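Local coordinates for putative Fe-S biosynthesis protein (Lactobacillus salivarius, PDB 2P2E) that is of unknown function but probably takes part in the assembly of iron-sulphur clusters, at residues T6-A11 with N88-L93; L28-G33 with K78-M83; G35-V40 with K62-V67; F49-V54 with P112-Q117; Y84-M89 with D105-L110. All coordinates share one frame; numbering follows the deposited sequence.

Interaction 1. Residues T6-A11 with N88-L93; sequences TVTDDA and NMKISL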
# COMPACT_ATOMS: atom_id res chain seq x y z
N THR A 6 -2.65 -9.18 6.32
CA THR A 6 -1.88 -9.57 7.48
C THR A 6 -0.45 -9.10 7.26
O THR A 6 0.14 -9.41 6.24
CB THR A 6 -1.89 -11.09 7.68
OG1 THR A 6 -3.22 -11.53 7.95
CG2 THR A 6 -0.99 -11.50 8.83
N VAL A 7 0.09 -8.35 8.21
CA VAL A 7 1.46 -7.84 8.11
C VAL A 7 2.36 -8.57 9.12
O VAL A 7 2.12 -8.52 10.32
CB VAL A 7 1.49 -6.32 8.40
CG1 VAL A 7 2.90 -5.77 8.23
CG2 VAL A 7 0.52 -5.60 7.46
N THR A 8 3.40 -9.26 8.63
CA THR A 8 4.31 -9.99 9.52
C THR A 8 5.01 -9.04 10.47
O THR A 8 4.96 -7.82 10.27
CB THR A 8 5.39 -10.77 8.72
OG1 THR A 8 6.24 -9.85 8.03
CG2 THR A 8 4.74 -11.69 7.72
N ASP A 9 5.65 -9.58 11.49
CA ASP A 9 6.36 -8.75 12.46
C ASP A 9 7.49 -7.96 11.81
O ASP A 9 7.63 -6.76 12.05
CB ASP A 9 6.91 -9.60 13.61
CG ASP A 9 5.81 -10.12 14.53
OD1 ASP A 9 4.83 -9.38 14.77
OD2 ASP A 9 5.92 -11.26 15.03
N ASP A 10 8.30 -8.60 10.99
CA ASP A 10 9.40 -7.91 10.32
C ASP A 10 8.92 -6.78 9.42
O ASP A 10 9.56 -5.75 9.31
CB ASP A 10 10.23 -8.88 9.49
CG ASP A 10 10.90 -9.93 10.34
OD1 ASP A 10 11.58 -9.54 11.32
OD2 ASP A 10 10.76 -11.14 10.02
N ALA A 11 7.78 -7.00 8.77
CA ALA A 11 7.22 -6.00 7.87
C ALA A 11 6.62 -4.83 8.63
O ALA A 11 6.75 -3.68 8.23
CB ALA A 11 6.17 -6.64 6.97
N ASN A 88 -7.79 -12.08 0.99
CA ASN A 88 -6.92 -12.22 2.13
C ASN A 88 -5.50 -12.14 1.64
O ASN A 88 -5.00 -13.09 1.05
CB ASN A 88 -7.16 -13.56 2.80
CG ASN A 88 -6.68 -13.58 4.24
OD1 ASN A 88 -7.09 -12.74 5.05
ND2 ASN A 88 -5.82 -14.53 4.56
N MSE A 89 -4.86 -11.01 1.87
CA MSE A 89 -3.50 -10.85 1.40
C MSE A 89 -2.49 -10.76 2.52
O MSE A 89 -2.84 -10.68 3.68
CB MSE A 89 -3.41 -9.61 0.55
CG MSE A 89 -4.29 -9.67 -0.65
SE MSE A 89 -4.30 -7.96 -1.53
CE MSE A 89 -5.60 -7.06 -0.42
N LYS A 90 -1.23 -10.73 2.13
CA LYS A 90 -0.16 -10.67 3.11
C LYS A 90 1.00 -9.82 2.66
O LYS A 90 1.38 -9.83 1.49
CB LYS A 90 0.31 -12.09 3.40
CG LYS A 90 1.36 -12.23 4.48
CD LYS A 90 1.62 -13.72 4.71
CE LYS A 90 2.51 -13.97 5.91
NZ LYS A 90 2.69 -15.44 6.18
N ILE A 91 1.56 -9.09 3.60
CA ILE A 91 2.72 -8.25 3.37
C ILE A 91 3.81 -8.82 4.26
O ILE A 91 3.66 -8.88 5.47
CB ILE A 91 2.44 -6.80 3.75
CG1 ILE A 91 1.36 -6.24 2.83
CG2 ILE A 91 3.73 -5.98 3.69
CD1 ILE A 91 0.96 -4.82 3.14
N SER A 92 4.90 -9.26 3.65
CA SER A 92 5.99 -9.82 4.41
C SER A 92 7.27 -9.13 3.98
O SER A 92 7.24 -8.25 3.12
CB SER A 92 6.11 -11.32 4.16
OG SER A 92 6.52 -11.58 2.83
N LEU A 93 8.38 -9.52 4.59
CA LEU A 93 9.68 -8.93 4.26
C LEU A 93 10.57 -9.92 3.53
O LEU A 93 10.78 -11.05 3.99
CB LEU A 93 10.37 -8.44 5.53
CG LEU A 93 11.80 -7.94 5.31
CD1 LEU A 93 11.81 -6.73 4.36
CD2 LEU A 93 12.40 -7.58 6.65
O HOH W 1 -4.10 -12.39 5.35
O HOH W 2 8.44 -11.34 6.63

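Interaction 2. Residues L28-G33 with K78-M83; sequences LDFDDG and KGYSKM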
# COMPACT_ATOMS: atom_id res chain seq x y z
N LEU A 28 -2.52 1.55 -0.55
CA LEU A 28 -2.05 0.45 -1.37
C LEU A 28 -2.45 0.97 -2.74
O LEU A 28 -3.58 0.83 -3.18
CB LEU A 28 -2.81 -0.83 -1.05
CG LEU A 28 -2.42 -2.02 -1.92
CD1 LEU A 28 -0.91 -2.24 -1.91
CD2 LEU A 28 -3.14 -3.23 -1.41
N ASP A 29 -1.49 1.61 -3.40
CA ASP A 29 -1.73 2.21 -4.69
C ASP A 29 -1.51 1.31 -5.90
O ASP A 29 -0.61 0.48 -5.91
CB ASP A 29 -0.86 3.47 -4.82
CG ASP A 29 -0.96 4.13 -6.18
OD1 ASP A 29 -2.10 4.41 -6.62
OD2 ASP A 29 0.09 4.37 -6.81
N PHE A 30 -2.36 1.48 -6.90
CA PHE A 30 -2.22 0.76 -8.14
C PHE A 30 -1.70 1.87 -9.06
O PHE A 30 -2.43 2.78 -9.44
CB PHE A 30 -3.56 0.23 -8.64
CG PHE A 30 -3.43 -0.77 -9.73
CD1 PHE A 30 -2.71 -1.95 -9.52
CD2 PHE A 30 -3.96 -0.53 -10.99
CE1 PHE A 30 -2.51 -2.87 -10.55
CE2 PHE A 30 -3.78 -1.44 -12.02
CZ PHE A 30 -3.05 -2.62 -11.80
N ASP A 31 -0.41 1.78 -9.36
CA ASP A 31 0.28 2.77 -10.17
C ASP A 31 -0.15 2.77 -11.62
O ASP A 31 0.50 2.14 -12.45
CB ASP A 31 1.78 2.51 -10.09
CG ASP A 31 2.58 3.70 -10.49
OD1 ASP A 31 1.97 4.68 -10.96
OD2 ASP A 31 3.82 3.66 -10.33
N ASP A 32 -1.21 3.49 -11.94
CA ASP A 32 -1.71 3.53 -13.31
C ASP A 32 -1.96 4.95 -13.79
O ASP A 32 -2.49 5.17 -14.88
CB ASP A 32 -3.01 2.72 -13.41
CG ASP A 32 -4.03 3.12 -12.37
OD1 ASP A 32 -3.86 4.20 -11.76
OD2 ASP A 32 -5.00 2.37 -12.16
N GLY A 33 -1.56 5.92 -12.98
CA GLY A 33 -1.75 7.30 -13.38
C GLY A 33 -3.11 7.86 -13.00
O GLY A 33 -3.35 9.05 -13.15
N LYS A 78 -7.82 2.55 -4.25
CA LYS A 78 -8.78 2.95 -5.26
C LYS A 78 -9.72 1.79 -5.47
O LYS A 78 -9.29 0.67 -5.75
CB LYS A 78 -8.05 3.32 -6.55
CG LYS A 78 -7.14 4.52 -6.37
CD LYS A 78 -6.39 4.89 -7.63
CE LYS A 78 -5.28 3.92 -7.93
NZ LYS A 78 -4.34 4.49 -8.94
N GLY A 79 -11.01 2.05 -5.30
CA GLY A 79 -12.00 1.01 -5.46
C GLY A 79 -11.72 0.02 -6.57
O GLY A 79 -11.49 -1.15 -6.32
N TYR A 80 -11.72 0.51 -7.81
CA TYR A 80 -11.49 -0.34 -8.98
C TYR A 80 -10.33 -1.32 -8.91
O TYR A 80 -10.46 -2.44 -9.38
CB TYR A 80 -11.35 0.52 -10.23
CG TYR A 80 -10.10 1.37 -10.28
CD1 TYR A 80 -8.95 0.91 -10.91
CD2 TYR A 80 -10.08 2.65 -9.73
CE1 TYR A 80 -7.82 1.71 -11.02
CE2 TYR A 80 -8.95 3.46 -9.83
CZ TYR A 80 -7.82 2.98 -10.48
OH TYR A 80 -6.71 3.79 -10.61
N SER A 81 -9.20 -0.91 -8.36
CA SER A 81 -8.06 -1.82 -8.31
C SER A 81 -8.36 -3.07 -7.49
O SER A 81 -7.57 -4.00 -7.46
CB SER A 81 -6.83 -1.10 -7.75
OG SER A 81 -7.12 -0.44 -6.53
N LYS A 82 -9.52 -3.08 -6.86
CA LYS A 82 -9.95 -4.21 -6.04
C LYS A 82 -9.93 -5.47 -6.89
O LYS A 82 -9.74 -6.57 -6.38
CB LYS A 82 -11.36 -3.95 -5.53
CG LYS A 82 -11.88 -4.91 -4.50
CD LYS A 82 -13.25 -4.44 -4.00
CE LYS A 82 -13.80 -5.32 -2.87
NZ LYS A 82 -15.14 -4.84 -2.39
N MSE A 83 -10.12 -5.29 -8.20
CA MSE A 83 -10.14 -6.41 -9.13
C MSE A 83 -8.78 -7.06 -9.29
O MSE A 83 -8.67 -8.19 -9.77
CB MSE A 83 -10.66 -5.95 -10.50
CG MSE A 83 -9.71 -5.05 -11.28
SE MSE A 83 -10.45 -4.55 -13.04
CE MSE A 83 -10.70 -6.35 -13.77
O HOH W 3 -5.12 1.14 -5.42
O HOH W 4 -1.77 6.07 -8.99

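Interaction 3. Residues G35-V40 with K62-V67; sequences GALSKV and KDYNEV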
# COMPACT_ATOMS: atom_id res chain seq x y z
N GLY A 35 -5.88 9.14 -10.43
CA GLY A 35 -5.92 9.71 -9.09
C GLY A 35 -5.07 10.96 -8.97
O GLY A 35 -4.05 11.09 -9.65
N ALA A 36 -5.50 11.88 -8.11
CA ALA A 36 -4.75 13.12 -7.91
C ALA A 36 -3.35 12.83 -7.39
O ALA A 36 -2.40 13.54 -7.72
CB ALA A 36 -5.49 14.04 -6.92
N LEU A 37 -3.23 11.79 -6.58
CA LEU A 37 -1.93 11.45 -6.00
C LEU A 37 -0.89 11.02 -7.03
O LEU A 37 0.31 11.15 -6.80
CB LEU A 37 -2.09 10.40 -4.90
CG LEU A 37 -2.72 11.02 -3.63
CD1 LEU A 37 -4.24 11.21 -3.81
CD2 LEU A 37 -2.44 10.13 -2.44
N SER A 38 -1.34 10.51 -8.16
CA SER A 38 -0.38 10.13 -9.18
C SER A 38 0.37 11.40 -9.64
O SER A 38 1.52 11.34 -10.08
CB SER A 38 -1.10 9.51 -10.37
OG SER A 38 -0.22 9.36 -11.46
N LYS A 39 -0.29 12.56 -9.53
CA LYS A 39 0.31 13.84 -9.95
C LYS A 39 1.35 14.33 -8.97
O LYS A 39 2.03 15.34 -9.20
CB LYS A 39 -0.77 14.91 -10.11
CG LYS A 39 -1.70 14.69 -11.31
CD LYS A 39 -2.53 13.39 -11.17
CE LYS A 39 -3.16 13.01 -12.52
NZ LYS A 39 -4.15 11.89 -12.44
N VAL A 40 1.47 13.62 -7.85
CA VAL A 40 2.46 13.97 -6.84
C VAL A 40 3.50 12.86 -6.83
O VAL A 40 3.16 11.67 -6.94
CB VAL A 40 1.82 14.07 -5.42
CG1 VAL A 40 2.91 14.34 -4.38
CG2 VAL A 40 0.76 15.19 -5.38
N LYS A 62 -11.12 11.02 -2.11
CA LYS A 62 -11.91 10.86 -3.32
C LYS A 62 -11.49 9.66 -4.15
O LYS A 62 -12.35 8.90 -4.62
CB LYS A 62 -11.85 12.13 -4.16
CG LYS A 62 -12.67 12.08 -5.44
CD LYS A 62 -12.87 13.49 -6.03
CE LYS A 62 -13.45 13.47 -7.45
NZ LYS A 62 -12.45 12.96 -8.45
N ASP A 63 -10.19 9.47 -4.32
CA ASP A 63 -9.66 8.37 -5.11
C ASP A 63 -9.51 7.07 -4.32
O ASP A 63 -10.07 6.05 -4.69
CB ASP A 63 -8.32 8.78 -5.73
CG ASP A 63 -8.44 10.03 -6.58
OD1 ASP A 63 -9.30 10.04 -7.49
OD2 ASP A 63 -7.68 11.00 -6.35
N TYR A 64 -8.73 7.10 -3.25
CA TYR A 64 -8.53 5.92 -2.42
C TYR A 64 -9.75 5.86 -1.53
O TYR A 64 -9.70 6.15 -0.35
CB TYR A 64 -7.26 6.10 -1.61
CG TYR A 64 -6.09 6.24 -2.53
CD1 TYR A 64 -5.44 5.11 -2.99
CD2 TYR A 64 -5.72 7.48 -3.04
CE1 TYR A 64 -4.44 5.20 -3.96
CE2 TYR A 64 -4.73 7.58 -4.02
CZ TYR A 64 -4.10 6.43 -4.47
OH TYR A 64 -3.14 6.48 -5.44
N ASN A 65 -10.85 5.46 -2.16
CA ASN A 65 -12.17 5.42 -1.55
C ASN A 65 -12.57 4.16 -0.81
O ASN A 65 -13.68 4.08 -0.30
CB ASN A 65 -13.20 5.68 -2.63
CG ASN A 65 -13.11 4.67 -3.75
OD1 ASN A 65 -12.03 4.19 -4.09
ND2 ASN A 65 -14.25 4.34 -4.34
N GLU A 66 -11.70 3.16 -0.77
CA GLU A 66 -12.04 1.95 -0.05
C GLU A 66 -10.97 1.58 0.96
O GLU A 66 -9.83 2.03 0.88
CB GLU A 66 -12.31 0.80 -1.02
CG GLU A 66 -13.75 0.84 -1.54
CD GLU A 66 -14.08 -0.30 -2.49
OE1 GLU A 66 -13.77 -1.47 -2.15
OE2 GLU A 66 -14.67 -0.03 -3.56
N VAL A 67 -11.35 0.77 1.94
CA VAL A 67 -10.43 0.40 2.98
C VAL A 67 -10.15 -1.07 3.11
O VAL A 67 -11.00 -1.91 2.82
CB VAL A 67 -10.92 0.87 4.35
CG1 VAL A 67 -9.81 0.67 5.39
CG2 VAL A 67 -11.36 2.33 4.29

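Interaction 4. Residues F49-V54 with P112-Q117; sequences FRILVV and PALSIQ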
# COMPACT_ATOMS: atom_id res chain seq x y z
N PHE A 49 1.51 -2.58 -7.99
CA PHE A 49 1.24 -2.24 -6.60
C PHE A 49 2.41 -1.62 -5.88
O PHE A 49 3.55 -1.99 -6.09
CB PHE A 49 0.84 -3.49 -5.83
CG PHE A 49 -0.54 -3.94 -6.10
CD1 PHE A 49 -1.61 -3.18 -5.69
CD2 PHE A 49 -0.77 -5.13 -6.76
CE1 PHE A 49 -2.91 -3.61 -5.93
CE2 PHE A 49 -2.06 -5.57 -7.00
CZ PHE A 49 -3.13 -4.80 -6.58
N ARG A 50 2.11 -0.68 -5.00
CA ARG A 50 3.15 -0.03 -4.22
C ARG A 50 2.49 0.65 -3.03
O ARG A 50 1.30 0.95 -3.06
CB ARG A 50 3.89 1.00 -5.06
CG ARG A 50 3.00 2.10 -5.54
CD ARG A 50 3.78 3.23 -6.17
NE ARG A 50 2.87 4.23 -6.72
CZ ARG A 50 3.25 5.42 -7.16
NH1 ARG A 50 4.53 5.76 -7.12
NH2 ARG A 50 2.35 6.26 -7.63
N ILE A 51 3.25 0.88 -1.97
CA ILE A 51 2.72 1.54 -0.79
C ILE A 51 3.04 3.02 -0.77
O ILE A 51 4.20 3.41 -0.91
CB ILE A 51 3.27 0.96 0.51
CG1 ILE A 51 3.07 -0.55 0.52
CG2 ILE A 51 2.57 1.58 1.71
CD1 ILE A 51 1.67 -0.94 0.24
N LEU A 52 2.02 3.84 -0.59
CA LEU A 52 2.19 5.28 -0.53
C LEU A 52 1.81 5.74 0.86
O LEU A 52 0.86 5.23 1.44
CB LEU A 52 1.29 5.98 -1.53
CG LEU A 52 1.65 6.08 -3.01
CD1 LEU A 52 2.24 4.77 -3.50
CD2 LEU A 52 0.40 6.45 -3.79
N VAL A 53 2.55 6.71 1.38
CA VAL A 53 2.22 7.27 2.68
C VAL A 53 2.03 8.76 2.45
O VAL A 53 2.89 9.45 1.90
CB VAL A 53 3.31 6.98 3.73
CG1 VAL A 53 4.66 7.20 3.14
CG2 VAL A 53 3.12 7.87 4.95
N VAL A 54 0.86 9.22 2.87
CA VAL A 54 0.46 10.60 2.74
C VAL A 54 0.06 11.11 4.11
O VAL A 54 0.11 10.37 5.09
CB VAL A 54 -0.76 10.73 1.84
CG1 VAL A 54 -0.43 10.23 0.45
CG2 VAL A 54 -1.90 9.92 2.43
N PRO A 112 6.07 -9.27 -5.90
CA PRO A 112 7.28 -9.76 -5.21
C PRO A 112 8.18 -8.70 -4.58
O PRO A 112 8.88 -8.99 -3.62
CB PRO A 112 7.99 -10.58 -6.29
CG PRO A 112 7.51 -9.96 -7.57
CD PRO A 112 6.05 -9.72 -7.31
N ALA A 113 8.18 -7.49 -5.12
CA ALA A 113 9.00 -6.42 -4.57
C ALA A 113 8.15 -5.17 -4.38
O ALA A 113 8.06 -4.31 -5.25
CB ALA A 113 10.17 -6.12 -5.51
N LEU A 114 7.50 -5.09 -3.23
CA LEU A 114 6.62 -3.98 -2.89
C LEU A 114 7.39 -2.80 -2.31
O LEU A 114 7.91 -2.88 -1.21
CB LEU A 114 5.60 -4.49 -1.89
CG LEU A 114 4.42 -3.64 -1.47
CD1 LEU A 114 3.49 -3.38 -2.65
CD2 LEU A 114 3.69 -4.40 -0.37
N SER A 115 7.45 -1.69 -3.03
CA SER A 115 8.19 -0.52 -2.55
C SER A 115 7.36 0.40 -1.68
O SER A 115 6.15 0.26 -1.59
CB SER A 115 8.72 0.30 -3.72
OG SER A 115 7.68 1.04 -4.34
N ILE A 116 8.02 1.36 -1.05
CA ILE A 116 7.32 2.30 -0.19
C ILE A 116 7.65 3.74 -0.59
O ILE A 116 8.82 4.10 -0.68
CB ILE A 116 7.72 2.11 1.26
CG1 ILE A 116 7.60 0.64 1.63
CG2 ILE A 116 6.83 2.98 2.15
CD1 ILE A 116 8.25 0.30 2.94
N GLN A 117 6.63 4.55 -0.79
CA GLN A 117 6.85 5.93 -1.17
C GLN A 117 6.31 6.91 -0.14
O GLN A 117 5.12 6.87 0.20
CB GLN A 117 6.18 6.19 -2.51
CG GLN A 117 6.45 5.10 -3.51
CD GLN A 117 7.12 5.64 -4.74
OE1 GLN A 117 7.31 4.92 -5.73
NE2 GLN A 117 7.50 6.91 -4.69

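Interaction 5. Residues Y84-M89 with D105-L110; sequences YMDDNM and DNSGEL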
# COMPACT_ATOMS: atom_id res chain seq x y z
N TYR A 84 -7.74 -6.35 -8.86
CA TYR A 84 -6.39 -6.88 -8.97
C TYR A 84 -5.89 -7.44 -7.65
O TYR A 84 -4.76 -7.92 -7.55
CB TYR A 84 -5.44 -5.79 -9.45
CG TYR A 84 -5.74 -5.34 -10.84
CD1 TYR A 84 -5.78 -6.25 -11.89
CD2 TYR A 84 -6.00 -4.00 -11.11
CE1 TYR A 84 -6.08 -5.84 -13.18
CE2 TYR A 84 -6.30 -3.58 -12.41
CZ TYR A 84 -6.34 -4.50 -13.44
OH TYR A 84 -6.67 -4.10 -14.71
N MSE A 85 -6.75 -7.42 -6.64
CA MSE A 85 -6.35 -7.91 -5.34
C MSE A 85 -6.97 -9.25 -4.98
O MSE A 85 -7.67 -9.87 -5.78
CB MSE A 85 -6.70 -6.87 -4.28
CG MSE A 85 -6.05 -5.51 -4.53
SE MSE A 85 -6.76 -4.13 -3.34
CE MSE A 85 -5.81 -2.59 -4.07
N ASP A 86 -6.69 -9.67 -3.76
CA ASP A 86 -7.16 -10.93 -3.20
C ASP A 86 -7.91 -10.56 -1.91
O ASP A 86 -7.63 -9.53 -1.30
CB ASP A 86 -5.96 -11.79 -2.85
CG ASP A 86 -6.19 -13.23 -3.10
OD1 ASP A 86 -7.09 -13.79 -2.43
OD2 ASP A 86 -5.47 -13.80 -3.96
N ASP A 87 -8.85 -11.40 -1.49
CA ASP A 87 -9.61 -11.11 -0.27
C ASP A 87 -8.75 -11.18 0.99
O ASP A 87 -8.95 -10.42 1.93
CB ASP A 87 -10.79 -12.08 -0.15
CG ASP A 87 -11.84 -11.84 -1.21
OD1 ASP A 87 -12.44 -10.74 -1.22
OD2 ASP A 87 -12.06 -12.74 -2.04
N ASN A 88 -7.79 -12.08 0.99
CA ASN A 88 -6.92 -12.22 2.13
C ASN A 88 -5.50 -12.14 1.64
O ASN A 88 -5.00 -13.09 1.05
CB ASN A 88 -7.16 -13.56 2.80
CG ASN A 88 -6.68 -13.58 4.24
OD1 ASN A 88 -7.09 -12.74 5.05
ND2 ASN A 88 -5.82 -14.53 4.56
N MSE A 89 -4.86 -11.01 1.87
CA MSE A 89 -3.50 -10.85 1.40
C MSE A 89 -2.49 -10.76 2.52
O MSE A 89 -2.84 -10.68 3.68
CB MSE A 89 -3.41 -9.61 0.55
CG MSE A 89 -4.29 -9.67 -0.65
SE MSE A 89 -4.30 -7.96 -1.53
CE MSE A 89 -5.60 -7.06 -0.42
N ASP A 105 -3.91 -15.10 -0.86
CA ASP A 105 -4.26 -16.50 -0.64
C ASP A 105 -4.68 -17.30 -1.87
O ASP A 105 -4.54 -18.52 -1.90
CB ASP A 105 -5.41 -16.62 0.36
CG ASP A 105 -4.99 -16.34 1.76
OD1 ASP A 105 -3.79 -16.08 1.99
OD2 ASP A 105 -5.88 -16.38 2.63
N ASN A 106 -5.18 -16.60 -2.88
CA ASN A 106 -5.66 -17.27 -4.08
C ASN A 106 -4.86 -16.93 -5.34
O ASN A 106 -4.96 -17.64 -6.33
CB ASN A 106 -7.13 -16.91 -4.26
CG ASN A 106 -7.94 -17.14 -2.98
OD1 ASN A 106 -8.80 -16.33 -2.61
ND2 ASN A 106 -7.66 -18.25 -2.30
N SER A 107 -4.07 -15.86 -5.29
CA SER A 107 -3.30 -15.43 -6.45
C SER A 107 -1.80 -15.70 -6.30
O SER A 107 -1.06 -15.70 -7.28
CB SER A 107 -3.52 -13.93 -6.69
OG SER A 107 -4.89 -13.62 -6.85
N GLY A 108 -1.36 -15.92 -5.06
CA GLY A 108 0.05 -16.14 -4.83
C GLY A 108 0.71 -14.78 -4.82
O GLY A 108 0.12 -13.81 -4.34
N GLU A 109 1.93 -14.69 -5.35
CA GLU A 109 2.63 -13.42 -5.38
C GLU A 109 1.90 -12.42 -6.25
O GLU A 109 1.70 -12.67 -7.44
CB GLU A 109 4.05 -13.60 -5.90
CG GLU A 109 4.97 -14.34 -4.94
CD GLU A 109 6.43 -14.02 -5.20
OE1 GLU A 109 6.85 -14.12 -6.38
OE2 GLU A 109 7.15 -13.67 -4.23
N LEU A 110 1.50 -11.30 -5.67
CA LEU A 110 0.81 -10.26 -6.40
C LEU A 110 1.86 -9.23 -6.77
O LEU A 110 1.80 -8.61 -7.83
CB LEU A 110 -0.27 -9.62 -5.54
CG LEU A 110 -1.51 -10.48 -5.30
CD1 LEU A 110 -2.36 -9.87 -4.20
CD2 LEU A 110 -2.29 -10.60 -6.59

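Interaction 1. Residues T6-A11 with N88-L93
Thr6 and Met89 begin a run of backbone bonds between parallel strands, Thr6 N donating to Met89 O at 3.0 Å. Thr6 O then accepts from Ile91 N (3.0 Å), and Thr8 N meets Ile91 O at 3.2 Å. A water at each end extends the run. One bridges Thr6 OG1 and the carbonyl O of Met89; the other accepts from Leu93 N at 2.7 Å and is hydrogen-bonded to Thr8 OG1. Thr8 is also the N-cap of helix 9-19: its OG1, set between the backbone N and the carbonyl carbon (chi1 65°), accepts a weak bond from Ala11 N (3.3 Å). Strands 4-7 and 88-93 stand first and last in the mixed sheet of this beta-barrel protein, and their pairing joins its two ends. On the face carrying Thr6 and Lys90, the extended lysine chain crosses Thr8 at about a right angle, CE lying 3.7 Å from Thr8 CG2. The face of Val7 and Ile91 is buried, and there Ala11 CB rests 4.1 Å from Ile91 CG2, bringing the first turn of the helix onto the strand. Farther along, the methylene of Asp10 lies beside Leu93, CB to CD2 3.8 Å.

Interaction 2. Residues L28-G33 with K78-M83
Lys78, Asp29 and Asp32 form a salt-bridge network that ties strand 24-30 and the residues after it to the loop containing the 3-10 segment 80-83. The lysine chain bends at chi3 (-74°), and its ammonium nitrogen is gripped from several directions. Lys78 NZ donates to the backbone O of Phe30 at 2.6 Å. It meets Asp32 OD1 tip to tip at 2.9 Å, on the syn side of the carboxylate but well out of its plane. A longer, weak bond reaches Asp29 OD1 (3.2 Å), and a water lying between that oxygen and NZ accepts from the ammonium group and probably donates to OD1. Val34 O is a further acceptor, and Tyr80 OH a weak one. The other oxygen of Asp32, OD2, uses its syn lone pair to accept from Tyr80 OH at 2.7 Å. Carboxylate and phenol ring are nearly coplanar, 16° apart, and OD2 lies at the ring edge. One aspartate is thus shared by an ammonium group and a phenol, an arrangement likely to stabilise its negative charge. Beside this polar cluster, Phe30 CB packs on Ser81 CB at 3.6 Å. Ser81 OG turns back to donate to Lys78 O (2.6 Å), while a second water links the hydroxyl to Leu28 O and Lys78 N. Asp29 has stronger partners elsewhere, the hydroxyl of Tyr64 and a salt bridge to Arg50. Strand 24-30 runs between strands 75-77 and 49-55, and the Phe30 ring stacks with Tyr84 and stands edge-to-face with Phe49.

Interaction 3. Residues G35-V40 with K62-V67
Leu37, in the 3-10 segment 37-39, packs against Tyr64, the centre of an inverse gamma turn just ahead of strand 66-70; the contact thus joins two connecting loops of the barrel. This is its tight, buried part. Leu37 CD1 comes at the edge of the tyrosine ring, near its plane, 3.7 Å from CE2, while CD2 stands almost as close to the same carbon. Leu27 touches both side chains, Val54 adds to the surroundings of Leu37, and the Tyr64 hydroxyl bonds to Asp29. The outer part, at Ala36 and Asp63, is more open to solvent and rests on one hydrogen bond rather than on close apolar packing. There Ala36 N donates to Asp63 OD2 at 2.9 Å, a fairly straight bond (163°) that meets the oxygen from above the carboxylate plane, 50° out of it. Gly35 CA lies 3.5 Å from the same OD2, and the backbone angles at this position would jam a side chain against the preceding carbonyl. An alanine in place of Asp63 would probably leave the Ala36 N-H without this acceptor and open a gap beside Gly35. Gly35 O, meanwhile, is held within its own loop: Ser38 N and Lys39 NZ reach it from opposite faces of its plane, NZ at 2.9 Å.

Interaction 4. Residues F49-V54 with P112-Q117
Ile51 and Leu114 make the apolar centre of this contact, with Ile51 CG1 3.9 Å from Leu114 CG. Leu114 CG is anti to the backbone N (chi1 -172°), and from there CD1 reaches across to the backbone of the partner strand, 3.7 Å from Arg50 CA. Ile116 lies on the same face of the sheet as Ile51, where helix 9-19 covers it with Leu15 and Tyr18, while Leu114 touches Leu100 and Leu102 of strand 100-104. Around this centre, strands 49-55 and 108-118 pair in parallel as neighbours in the mixed sheet. Ile51 N donates to Ser115 O (3.0 Å), Gln117 N to Ile51 O (2.7 Å), and Val53 N to Gln117 O (2.8 Å). The opposite face, that of Leu52 and Gln117, carries the polar edge. Gln117 bends at chi2 (-121°), and its OE1 meets Arg50 NH1 at the edge of the guanidinium in a weak bond of 3.2 Å. The amide stands almost upright to the guanidinium, their planes 83° apart. Leu52 CG lies over one guanidinium face, offset toward the rim. Arg50 has its salt bridge with Asp29 and gives NH1 also to Val42 O, so the neutral amide of Gln117 probably adds little to balancing its charge; the pairing of the strands probably rests chiefly on backbone bonds and buried aliphatic groups.

Interaction 5. Residues Y84-M89 with D105-L110
Asp105 N donates to Asn88 O at 3.0 Å where strand 88-93 begins. The residues after Asp105 form the turn of a beta hairpin, between strands 100-104 and 108-118, and Asp86 reaches into that turn. Its OD2 accepts from Asn106 N (3.0 Å) and from Ser107 OG (3.0 Å), the two donors coming from opposite faces of the carboxylate plane. A weak third bond, strongly bent at 121°, comes from Ser107 N. One buried oxygen thus collects two backbone N-H groups and a hydroxyl, which would help to steady its charge. An alanine at Asp86 would probably leave these donors without their shared acceptor and the turn freer to shift. Closer to the strand, Asn88 ND2 donates to Asp105 OD2 at 2.7 Å, on the syn side of the carboxylate but tilted out of its plane; the aspartate so answers the asparagine twice, by backbone and by side chain. With CG anti to the backbone N (chi1 -159°), the Asn88 amide is carried out toward Asp105, the two planes 61° apart. The apolar end belongs to Leu110, whose CD2 lies 3.8 Å from Tyr84 O. Its other methyl, CD1, meets the selenium of selenomethionine Met89, SE to CD1 3.8 Å, the two side chains crossing at about a right angle.

In the fold
From the N terminus, strand 4-7 and the start of helix 9-19 meet strand 88-93, where interaction 1 closes a long loop. Interaction 2 lies within it, joining residues 28-33 to 78-83, and interaction 3 lies within interaction 2, joining 35-40 to 62-67; the inner two touch through Asp29 with Tyr64 and Gly79 with Asn65. Interaction 4 crosses all three: it starts at strand 49-55, between their segments, and ends on strand 108-118. Interaction 5 falls inside its span and shares Asn88 and Met89 with interaction 1. Interactions 1 and 4 pair strands of the sheet, while 2, 3 and 5 fasten connecting loops around it.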